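Local coordinates for protein cryptochrome DASH, chloroplastic/mitochondrial (Arabidopsis thaliana, PDB 2J4D) that repairs cyclobutane pyrimidine dimers in single-stranded DNA with the help of a bound FAD and a folate light antenna, and may act as a blue-light photoreceptor, at residues H83-P88 / G412-E417; T90-G95 / L235-Q240; Q360-S365 / M405-R410. One frame throughout, in Å; residues are numbered along the deposited sequence.

Contact 1 (H83-P88 / G412-E417); sequences HFFNFP and GAEWFE. With MHF (5,10-methenyl-6,7,8-trihydrofolic acid), chain D.
Two consecutive backbone amides close on one carboxylate: Phe84 N donates to Glu414 OE2 at 2.5 Å and Phe85 N to Glu414 OE1 at 2.7 Å. Both N-H...O angles are 156° and both oxygens use their syn lone pairs, so two N-H groups fix the rotation of the buried group. Thr82 adds a hydrogen bond at OE1 of the extended Glu414 chain. Glu417, one helical turn on, faces the folate. Its OE1 takes a hydrogen bond from MHF N8 at 3.1 Å, OE2 a weak one, and water 1 joins OE1 to His83 N; Lys89 forms a salt bridge with OE2, and Tyr429 OH a hydrogen bond with OE1. This is the folate antenna site of this photolyase/cryptochrome-fold protein, where a loop of the alpha/beta domain meets helix 409-419 of the FAD-binding domain. His83, CG anti to its backbone N (chi1 -168°), sets one ring face against the folate, MHF C14 lying 3.9 Å above its plane near the rim, and brings its CG to 3.5 Å from MHF C9; its ND1 sits 3.2 Å above the centre of the Phe84 ring. Trp415 turns an edge to the face of Phe87, planes at 84° and centroids 5.7 Å apart.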
loop_
_atom_site.group_PDB
_atom_site.type_symbol
_atom_site.label_atom_id
_atom_site.label_comp_id
_atom_site.label_asym_id
_atom_site.label_seq_id
_atom_site.Cartn_x
_atom_site.Cartn_y
_atom_site.Cartn_z
ATOM N N HIS A 83 -16.027 -1.208 -8.009
ATOM C CA HIS A 83 -16.802 -0.336 -8.884
ATOM C C HIS A 83 -17.465 -0.880 -10.142
ATOM O O HIS A 83 -18.693 -0.810 -10.286
ATOM C CB HIS A 83 -15.932 0.876 -9.246
ATOM C CG HIS A 83 -16.681 1.990 -9.909
ATOM N ND1 HIS A 83 -16.976 1.993 -11.255
ATOM C CD2 HIS A 83 -17.178 3.149 -9.412
ATOM C CE1 HIS A 83 -17.620 3.107 -11.560
ATOM N NE2 HIS A 83 -17.755 3.826 -10.460
ATOM N N PHE A 84 -16.665 -1.408 -11.054
ATOM C CA PHE A 84 -17.199 -1.917 -12.307
ATOM C C PHE A 84 -17.624 -3.378 -12.329
ATOM O O PHE A 84 -18.652 -3.696 -12.908
ATOM C CB PHE A 84 -16.186 -1.678 -13.438
ATOM C CG PHE A 84 -15.975 -0.223 -13.767
ATOM C CD1 PHE A 84 -16.974 0.513 -14.399
ATOM C CD2 PHE A 84 -14.788 0.417 -13.425
ATOM C CE1 PHE A 84 -16.795 1.868 -14.684
ATOM C CE2 PHE A 84 -14.596 1.777 -13.704
ATOM C CZ PHE A 84 -15.602 2.503 -14.336
ATOM N N PHE A 85 -16.854 -4.256 -11.688
ATOM C CA PHE A 85 -17.142 -5.686 -11.722
ATOM C C PHE A 85 -17.614 -6.322 -10.429
ATOM O O PHE A 85 -17.769 -7.538 -10.340
ATOM C CB PHE A 85 -15.907 -6.409 -12.256
ATOM C CG PHE A 85 -15.496 -5.930 -13.610
ATOM C CD1 PHE A 85 -16.230 -6.290 -14.737
ATOM C CD2 PHE A 85 -14.454 -5.022 -13.753
ATOM C CE1 PHE A 85 -15.941 -5.746 -15.989
ATOM C CE2 PHE A 85 -14.155 -4.467 -14.998
ATOM C CZ PHE A 85 -14.902 -4.828 -16.119
ATOM N N ASN A 86 -17.840 -5.480 -9.431
ATOM C CA ASN A 86 -18.321 -5.895 -8.128
ATOM C C ASN A 86 -17.692 -7.093 -7.422
ATOM O O ASN A 86 -18.404 -7.988 -6.951
ATOM C CB ASN A 86 -19.841 -6.070 -8.187
ATOM C CG ASN A 86 -20.538 -4.827 -8.688
ATOM O OD1 ASN A 86 -20.810 -4.691 -9.882
ATOM N ND2 ASN A 86 -20.809 -3.894 -7.779
ATOM N N PHE A 87 -16.360 -7.114 -7.342
ATOM C CA PHE A 87 -15.672 -8.167 -6.599
ATOM C C PHE A 87 -15.680 -7.584 -5.184
ATOM O O PHE A 87 -16.109 -6.450 -5.002
ATOM C CB PHE A 87 -14.219 -8.325 -7.069
ATOM C CG PHE A 87 -14.070 -8.538 -8.548
ATOM C CD1 PHE A 87 -15.017 -9.270 -9.263
ATOM C CD2 PHE A 87 -12.953 -8.050 -9.220
ATOM C CE1 PHE A 87 -14.850 -9.514 -10.628
ATOM C CE2 PHE A 87 -12.773 -8.289 -10.577
ATOM C CZ PHE A 87 -13.723 -9.024 -11.285
ATOM N N PRO A 88 -15.226 -8.336 -4.166
ATOM C CA PRO A 88 -15.239 -7.748 -2.814
ATOM C C PRO A 88 -14.362 -6.481 -2.790
ATOM O O PRO A 88 -13.262 -6.485 -3.343
ATOM C CB PRO A 88 -14.653 -8.856 -1.948
ATOM C CG PRO A 88 -15.039 -10.115 -2.696
ATOM C CD PRO A 88 -14.791 -9.743 -4.131
ATOM N N GLY A 412 -8.781 -6.877 -14.427
ATOM C CA GLY A 412 -7.559 -7.254 -13.740
ATOM C C GLY A 412 -7.236 -6.280 -12.612
ATOM O O GLY A 412 -6.803 -6.687 -11.527
ATOM N N ALA A 413 -7.456 -4.993 -12.856
ATOM C CA ALA A 413 -7.182 -3.975 -11.843
ATOM C C ALA A 413 -8.080 -4.129 -10.615
ATOM O O ALA A 413 -7.615 -3.955 -9.479
ATOM C CB ALA A 413 -7.337 -2.567 -12.444
ATOM N N GLU A 414 -9.355 -4.461 -10.829
ATOM C CA GLU A 414 -10.280 -4.632 -9.711
ATOM C C GLU A 414 -9.990 -5.898 -8.923
ATOM O O GLU A 414 -10.217 -5.947 -7.704
ATOM C CB GLU A 414 -11.745 -4.610 -10.190
ATOM C CG GLU A 414 -12.243 -3.181 -10.473
ATOM C CD GLU A 414 -13.747 -3.062 -10.685
ATOM O OE1 GLU A 414 -14.488 -4.035 -10.442
ATOM O OE2 GLU A 414 -14.187 -1.962 -11.083
ATOM N N TRP A 415 -9.489 -6.927 -9.604
ATOM C CA TRP A 415 -9.151 -8.163 -8.909
ATOM C C TRP A 415 -7.928 -7.905 -8.029
ATOM O O TRP A 415 -7.835 -8.422 -6.914
ATOM C CB TRP A 415 -8.865 -9.304 -9.891
ATOM C CG TRP A 415 -8.598 -10.600 -9.163
ATOM C CD1 TRP A 415 -7.453 -11.344 -9.203
ATOM C CD2 TRP A 415 -9.480 -11.269 -8.249
ATOM N NE1 TRP A 415 -7.567 -12.437 -8.367
ATOM C CE2 TRP A 415 -8.800 -12.414 -7.771
ATOM C CE3 TRP A 415 -10.777 -11.011 -7.786
ATOM C CZ2 TRP A 415 -9.372 -13.302 -6.852
ATOM C CZ3 TRP A 415 -11.348 -11.895 -6.867
ATOM C CH2 TRP A 415 -10.643 -13.027 -6.414
ATOM N N PHE A 416 -6.992 -7.095 -8.525
ATOM C CA PHE A 416 -5.811 -6.746 -7.739
ATOM C C PHE A 416 -6.318 -5.910 -6.549
ATOM O O PHE A 416 -5.847 -6.055 -5.420
ATOM C CB PHE A 416 -4.822 -5.926 -8.579
ATOM C CG PHE A 416 -3.750 -6.746 -9.258
ATOM C CD1 PHE A 416 -4.023 -8.017 -9.763
ATOM C CD2 PHE A 416 -2.471 -6.215 -9.440
ATOM C CE1 PHE A 416 -3.039 -8.747 -10.442
ATOM C CE2 PHE A 416 -1.479 -6.931 -10.115
ATOM C CZ PHE A 416 -1.766 -8.205 -10.620
ATOM N N GLU A 417 -7.308 -5.059 -6.801
ATOM C CA GLU A 417 -7.867 -4.232 -5.732
ATOM C C GLU A 417 -8.455 -5.109 -4.620
ATOM O O GLU A 417 -8.322 -4.811 -3.431
ATOM C CB GLU A 417 -8.942 -3.285 -6.274
ATOM C CG GLU A 417 -9.685 -2.541 -5.145
ATOM C CD GLU A 417 -10.502 -1.353 -5.622
ATOM O OE1 GLU A 417 -10.661 -1.169 -6.852
ATOM O OE2 GLU A 417 -10.989 -0.602 -4.750
HETATM N N1 MHF D . -10.200 2.837 -4.865
HETATM C C2 MHF D . -9.951 3.925 -4.060
HETATM N NA2 MHF D . -9.193 3.760 -2.939
HETATM N N3 MHF D . -10.441 5.142 -4.355
HETATM C C4 MHF D . -11.227 5.343 -5.456
HETATM O O4 MHF D . -11.677 6.469 -5.706
HETATM C C4A MHF D . -11.524 4.237 -6.305
HETATM N N5 MHF D . -12.361 4.319 -7.447
HETATM C C6 MHF D . -12.933 3.093 -8.104
HETATM C C7 MHF D . -11.770 2.082 -8.231
HETATM N N8 MHF D . -11.254 1.878 -6.838
HETATM C C8A MHF D . -10.986 2.970 -5.998
HETATM C C9 MHF D . -13.559 3.572 -9.444
HETATM N N10 MHF D . -13.152 4.998 -9.502
HETATM C C11 MHF D . -13.022 5.446 -8.109
HETATM C C12 MHF D . -15.722 7.589 -11.774
HETATM C C13 MHF D . -15.210 6.376 -12.327
HETATM C C14 MHF D . -14.399 5.533 -11.569
HETATM C C15 MHF D . -14.066 5.860 -10.227
HETATM C C16 MHF D . -14.605 7.080 -9.657
HETATM C C17 MHF D . -15.426 7.931 -10.424
HETATM C C MHF D . -16.539 8.485 -12.637
HETATM O O MHF D . -16.748 8.160 -13.800
HETATM N N MHF D . -17.032 9.653 -12.167
HETATM C CA MHF D . -17.807 10.526 -13.049
HETATM C CB MHF D . -18.800 11.361 -12.241
HETATM C CG MHF D . -19.800 10.546 -11.462
HETATM C CD MHF D . -20.613 9.633 -12.352
HETATM O OE1 MHF D . -21.446 10.152 -13.125
HETATM O OE2 MHF D . -20.404 8.399 -12.293
HETATM C CT MHF D . -16.869 11.461 -13.819
HETATM O O1 MHF D . -15.689 11.575 -13.427
HETATM O O2 MHF D . -17.322 12.079 -14.805
HETATM O O HOH W 1 -13.459 -0.699 -7.257
#

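Contact 2 (T90-G95 / L235-Q240)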
loop_
_atom_site.group_PDB
_atom_site.type_symbol
_atom_site.label_atom_id
_atom_site.label_comp_id
_atom_site.label_asym_id
_atom_site.label_seq_id
_atom_site.Cartn_x
_atom_site.Cartn_y
_atom_site.Cartn_z
ATOM N N THR A 90 -12.832 -5.157 -0.283
ATOM C CA THR A 90 -11.658 -5.513 0.498
ATOM C C THR A 90 -11.670 -7.028 0.737
ATOM O O THR A 90 -12.541 -7.559 1.434
ATOM C CB THR A 90 -11.624 -4.798 1.861
ATOM O OG1 THR A 90 -11.499 -3.384 1.661
ATOM C CG2 THR A 90 -10.437 -5.286 2.685
ATOM N N GLY A 91 -10.705 -7.717 0.141
ATOM C CA GLY A 91 -10.612 -9.156 0.308
ATOM C C GLY A 91 -10.214 -9.524 1.727
ATOM O O GLY A 91 -9.713 -8.688 2.490
ATOM N N ALA A 92 -10.420 -10.790 2.068
ATOM C CA ALA A 92 -10.129 -11.309 3.399
ATOM C C ALA A 92 -8.696 -11.098 3.881
ATOM O O ALA A 92 -8.481 -10.734 5.039
ATOM C CB ALA A 92 -10.481 -12.798 3.456
ATOM N N LEU A 93 -7.714 -11.322 3.012
ATOM C CA LEU A 93 -6.332 -11.157 3.447
ATOM C C LEU A 93 -5.985 -9.709 3.793
ATOM O O LEU A 93 -5.340 -9.467 4.810
ATOM C CB LEU A 93 -5.357 -11.716 2.404
ATOM C CG LEU A 93 -5.448 -13.233 2.156
ATOM C CD1 LEU A 93 -4.462 -13.623 1.082
ATOM C CD2 LEU A 93 -5.165 -14.006 3.432
ATOM N N ARG A 94 -6.399 -8.741 2.976
ATOM C CA ARG A 94 -6.087 -7.356 3.326
ATOM C C ARG A 94 -6.906 -6.962 4.549
ATOM O O ARG A 94 -6.451 -6.193 5.394
ATOM C CB ARG A 94 -6.368 -6.377 2.171
ATOM C CG ARG A 94 -5.966 -4.938 2.548
ATOM C CD ARG A 94 -5.873 -3.966 1.360
ATOM N NE ARG A 94 -7.183 -3.630 0.803
ATOM C CZ ARG A 94 -7.669 -4.136 -0.328
ATOM N NH1 ARG A 94 -6.953 -5.008 -1.029
ATOM N NH2 ARG A 94 -8.868 -3.754 -0.769
ATOM N N GLY A 95 -8.118 -7.490 4.649
ATOM C CA GLY A 95 -8.928 -7.194 5.814
ATOM C C GLY A 95 -8.231 -7.679 7.076
ATOM O O GLY A 95 -8.211 -6.992 8.095
ATOM N N LEU A 235 -18.072 -7.939 9.940
ATOM C CA LEU A 235 -18.053 -7.135 8.726
ATOM C C LEU A 235 -18.563 -7.866 7.508
ATOM O O LEU A 235 -18.660 -7.284 6.430
ATOM C CB LEU A 235 -16.637 -6.646 8.453
ATOM C CG LEU A 235 -16.103 -5.846 9.631
ATOM C CD1 LEU A 235 -14.668 -5.411 9.375
ATOM C CD2 LEU A 235 -17.019 -4.660 9.850
ATOM N N GLY A 236 -18.878 -9.145 7.672
ATOM C CA GLY A 236 -19.391 -9.911 6.554
ATOM C C GLY A 236 -18.323 -10.519 5.668
ATOM O O GLY A 236 -18.578 -10.837 4.507
ATOM N N VAL A 237 -17.121 -10.680 6.209
ATOM C CA VAL A 237 -16.028 -11.266 5.444
ATOM C C VAL A 237 -15.603 -12.568 6.112
ATOM O O VAL A 237 -15.396 -12.612 7.321
ATOM C CB VAL A 237 -14.802 -10.311 5.381
ATOM C CG1 VAL A 237 -13.657 -10.982 4.628
ATOM C CG2 VAL A 237 -15.186 -9.007 4.689
ATOM N N GLU A 238 -15.493 -13.633 5.327
ATOM C CA GLU A 238 -15.064 -14.913 5.874
ATOM C C GLU A 238 -13.549 -14.836 6.035
ATOM O O GLU A 238 -12.823 -14.637 5.059
ATOM C CB GLU A 238 -15.427 -16.050 4.917
ATOM C CG GLU A 238 -15.149 -17.451 5.453
ATOM C CD GLU A 238 -15.826 -17.719 6.792
ATOM O OE1 GLU A 238 -16.925 -17.170 7.028
ATOM O OE2 GLU A 238 -15.264 -18.489 7.606
ATOM N N PRO A 239 -13.053 -14.978 7.272
ATOM C CA PRO A 239 -11.607 -14.915 7.488
ATOM C C PRO A 239 -10.868 -15.895 6.593
ATOM O O PRO A 239 -11.392 -16.957 6.253
ATOM C CB PRO A 239 -11.464 -15.274 8.962
ATOM C CG PRO A 239 -12.725 -14.723 9.564
ATOM C CD PRO A 239 -13.773 -15.144 8.547
ATOM N N GLN A 240 -9.651 -15.528 6.209
ATOM C CA GLN A 240 -8.818 -16.380 5.376
ATOM C C GLN A 240 -7.413 -16.286 5.943
ATOM O O GLN A 240 -6.958 -15.204 6.306
ATOM C CB GLN A 240 -8.825 -15.887 3.927
ATOM C CG GLN A 240 -8.137 -16.827 2.950
ATOM C CD GLN A 240 -8.119 -16.275 1.540
ATOM O OE1 GLN A 240 -9.115 -15.727 1.067
ATOM N NE2 GLN A 240 -6.989 -16.427 0.855
HETATM O O HOH W 2 -8.517 -12.899 6.852
#
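The first turn of helix 92-111, in the alpha/beta domain of the photolyase fold, meets an irregular loop that follows helix 194-204 and leads to strand 245-248. At the entrance, Thr90 approaches the loop through its backbone, with O 4.4 Å from Val237 CG2; its hydroxyl is hydrogen-bonded to Leu78 O instead. Gly91 is the N-cap residue, and the first i to i+4 bond of the helix, Gly95 N to Gly91 O, starts there. Ala92 comes next and carries the centre of the contact. Its methyl points at the loop and is met from several directions: Val237 CG1, anti to its own backbone N (chi1 177°), packs against CB, Glu238 O comes to 3.4 Å from Ala92 CB, and Gln240 CB lies 3.5 Å from the same methyl. The backbone of Ala92 is tied to the loop through water 2, which donates to Ala92 O and accepts from Gln240 N at 2.9 Å, bridging two main chains that have no direct hydrogen bond between them. Leu93 then reaches back with its branched end, crossing the extended Gln240 side chain obliquely. Gln240 NE2 lies 3.8 Å from both Leu93 CG and Leu93 CD1, while NE2 is hydrogen-bonded to Ser384 O, which probably helps to keep the amide beside the leucine. On the other branch, Leu93 CD2 rests 3.6 Å from Gln240 O.

Contact 3 (Q360-S365 / M405-R410); sequences QKLFES and MGLDWR
Within the helical FAD-binding domain, the short helix 360-367 packs against the turn that joins helix 391-404 to helix 409-419. Gly406, at phi 67°, is the first residue past the former helix to leave helical angles, and Asp408 caps the latter. The contact is apolar side chain on side chain, except that the Met405 methyl also abuts two oxygens, Leu362 O and Ser365 OG. Met405 starts with CG anti to its carbonyl carbon and bends at chi3 (93°), which brings its methyl over the backbone of the opposing helix: CE is 2.9 Å from Leu362 O, a tight approach, and 3.6 Å from Leu362 CD2. The Leu362 and Met405 side chains run past each other in opposite directions. Ser365 OG, in the crowded position between its backbone N and carbonyl carbon (chi1 67°), donates to Leu362 O at 2.6 Å along a lone pair in the carbonyl plane. An alanine here would remove this hydroxyl and would probably cost Leu362 O its side-chain donor and the methionine methyl part of its packing surface. Leu407 fills the neighbouring position, its CD1 3.7 Å from Phe363 CA and 4.1 Å from Leu362 CB. Beyond the interface, Arg410 grips Asp408 side-on, NE to OD1 and NH2 to OD2. The cap itself is the bond from Arg410 N to Asp408 OD1, 3.0 Å long, made on the anti lone pair of an oxygen whose syn lone pair serves Arg410 NE.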
loop_
_atom_site.group_PDB
_atom_site.type_symbol
_atom_site.label_atom_id
_atom_site.label_comp_id
_atom_site.label_asym_id
_atom_site.label_seq_id
_atom_site.Cartn_x
_atom_site.Cartn_y
_atom_site.Cartn_z
ATOM N N GLN A 360 -16.435 -13.570 -18.978
ATOM C CA GLN A 360 -16.342 -14.057 -17.608
ATOM C C GLN A 360 -15.524 -15.342 -17.484
ATOM O O GLN A 360 -14.757 -15.507 -16.532
ATOM C CB GLN A 360 -17.748 -14.264 -17.039
ATOM C CG GLN A 360 -17.810 -14.398 -15.522
ATOM C CD GLN A 360 -17.148 -13.231 -14.793
ATOM O OE1 GLN A 360 -17.225 -12.080 -15.230
ATOM N NE2 GLN A 360 -16.509 -13.529 -13.663
ATOM N N LYS A 361 -15.675 -16.245 -18.450
ATOM C CA LYS A 361 -14.943 -17.505 -18.423
ATOM C C LYS A 361 -13.447 -17.262 -18.554
ATOM O O LYS A 361 -12.648 -17.840 -17.812
ATOM C CB LYS A 361 -15.407 -18.429 -19.551
ATOM C CG LYS A 361 -16.047 -19.720 -19.065
ATOM C CD LYS A 361 -16.039 -20.787 -20.154
ATOM C CE LYS A 361 -14.611 -21.123 -20.577
ATOM N NZ LYS A 361 -14.288 -22.570 -20.412
ATOM N N LEU A 362 -13.065 -16.420 -19.508
ATOM C CA LEU A 362 -11.657 -16.114 -19.694
ATOM C C LEU A 362 -11.116 -15.482 -18.428
ATOM O O LEU A 362 -10.067 -15.879 -17.925
ATOM C CB LEU A 362 -11.448 -15.153 -20.860
ATOM C CG LEU A 362 -11.200 -15.793 -22.223
ATOM C CD1 LEU A 362 -10.782 -14.715 -23.210
ATOM C CD2 LEU A 362 -10.106 -16.843 -22.107
ATOM N N PHE A 363 -11.839 -14.497 -17.908
ATOM C CA PHE A 363 -11.400 -13.831 -16.690
ATOM C C PHE A 363 -11.213 -14.818 -15.539
ATOM O O PHE A 363 -10.177 -14.814 -14.866
ATOM C CB PHE A 363 -12.402 -12.752 -16.266
ATOM C CG PHE A 363 -12.087 -12.144 -14.930
ATOM C CD1 PHE A 363 -10.940 -11.377 -14.756
ATOM C CD2 PHE A 363 -12.889 -12.412 -13.825
ATOM C CE1 PHE A 363 -10.590 -10.891 -13.491
ATOM C CE2 PHE A 363 -12.550 -11.933 -12.559
ATOM C CZ PHE A 363 -11.398 -11.173 -12.392
ATOM N N GLU A 364 -12.206 -15.674 -15.311
ATOM C CA GLU A 364 -12.097 -16.622 -14.217
ATOM C C GLU A 364 -10.895 -17.555 -14.312
ATOM O O GLU A 364 -10.340 -17.943 -13.284
ATOM C CB GLU A 364 -13.389 -17.425 -14.082
ATOM C CG GLU A 364 -14.577 -16.532 -13.750
ATOM C CD GLU A 364 -15.833 -17.305 -13.417
ATOM O OE1 GLU A 364 -15.951 -18.471 -13.855
ATOM O OE2 GLU A 364 -16.709 -16.736 -12.725
ATOM N N SER A 365 -10.482 -17.905 -15.529
ATOM C CA SER A 365 -9.333 -18.799 -15.696
ATOM C C SER A 365 -8.050 -18.104 -15.233
ATOM O O SER A 365 -7.145 -18.745 -14.695
ATOM C CB SER A 365 -9.196 -19.254 -17.160
ATOM O OG SER A 365 -8.860 -18.180 -18.025
ATOM N N MET A 405 -5.081 -12.363 -23.543
ATOM C CA MET A 405 -6.489 -12.687 -23.345
ATOM C C MET A 405 -7.430 -11.648 -23.942
ATOM O O MET A 405 -8.604 -11.936 -24.174
ATOM C CB MET A 405 -6.794 -12.854 -21.857
ATOM C CG MET A 405 -6.029 -13.985 -21.213
ATOM S SD MET A 405 -6.540 -14.240 -19.519
ATOM C CE MET A 405 -7.785 -15.464 -19.722
ATOM N N GLY A 406 -6.916 -10.444 -24.185
ATOM C CA GLY A 406 -7.733 -9.386 -24.759
ATOM C C GLY A 406 -8.848 -8.869 -23.860
ATOM O O GLY A 406 -9.852 -8.343 -24.344
ATOM N N LEU A 407 -8.674 -8.991 -22.548
ATOM C CA LEU A 407 -9.706 -8.542 -21.611
ATOM C C LEU A 407 -9.631 -7.087 -21.168
ATOM O O LEU A 407 -8.564 -6.476 -21.157
ATOM C CB LEU A 407 -9.705 -9.427 -20.360
ATOM C CG LEU A 407 -10.067 -10.900 -20.566
ATOM C CD1 LEU A 407 -9.920 -11.656 -19.255
ATOM C CD2 LEU A 407 -11.492 -11.005 -21.088
ATOM N N ASP A 408 -10.795 -6.555 -20.808
ATOM C CA ASP A 408 -10.954 -5.194 -20.291
ATOM C C ASP A 408 -9.965 -5.150 -19.120
ATOM O O ASP A 408 -10.127 -5.901 -18.157
ATOM C CB ASP A 408 -12.397 -5.039 -19.783
ATOM C CG ASP A 408 -12.699 -3.660 -19.241
ATOM O OD1 ASP A 408 -11.872 -3.109 -18.481
ATOM O OD2 ASP A 408 -13.786 -3.130 -19.566
ATOM N N TRP A 409 -8.958 -4.283 -19.198
ATOM C CA TRP A 409 -7.934 -4.212 -18.152
ATOM C C TRP A 409 -8.438 -3.948 -16.735
ATOM O O TRP A 409 -7.807 -4.353 -15.754
ATOM C CB TRP A 409 -6.859 -3.172 -18.512
ATOM C CG TRP A 409 -7.307 -1.723 -18.490
ATOM C CD1 TRP A 409 -7.791 -0.991 -19.542
ATOM C CD2 TRP A 409 -7.287 -0.834 -17.362
ATOM N NE1 TRP A 409 -8.068 0.298 -19.137
ATOM C CE2 TRP A 409 -7.771 0.419 -17.805
ATOM C CE3 TRP A 409 -6.907 -0.978 -16.020
ATOM C CZ2 TRP A 409 -7.885 1.526 -16.951
ATOM C CZ3 TRP A 409 -7.021 0.126 -15.167
ATOM C CH2 TRP A 409 -7.506 1.362 -15.640
ATOM N N ARG A 410 -9.578 -3.282 -16.616
ATOM C CA ARG A 410 -10.114 -2.976 -15.298
ATOM C C ARG A 410 -10.560 -4.240 -14.559
ATOM O O ARG A 410 -10.694 -4.238 -13.340
ATOM C CB ARG A 410 -11.251 -1.959 -15.439
ATOM C CG ARG A 410 -10.763 -0.658 -16.097
ATOM C CD ARG A 410 -11.898 0.226 -16.539
ATOM N NE ARG A 410 -12.765 -0.461 -17.485
ATOM C CZ ARG A 410 -14.002 -0.073 -17.773
ATOM N NH1 ARG A 410 -14.517 1.000 -17.187
ATOM N NH2 ARG A 410 -14.729 -0.767 -18.633
#

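Contacts 1 and 3 share helix 409-419, their centres about 12 Å apart; they touch where Phe87 CZ meets Phe363 CZ at 3.4 Å and where the Phe84 ring forms a cation-pi pair with Arg410. Contact 2, centred about 15 Å from contact 1, joins it through Arg94 NH1, probably hydrogen-bonded to Glu417 O. The nearest atoms of contacts 2 and 3 are about 13 Å apart. Along the chain, contact 1 spans both others, contact 2 closing before contact 3 opens. Contact 1 ties the alpha/beta domain to the FAD-binding domain beside the folate, while contact 2 sets the start of helix 92-111 against the loop before strand 245-248, and contact 3 lies within the FAD-binding domain.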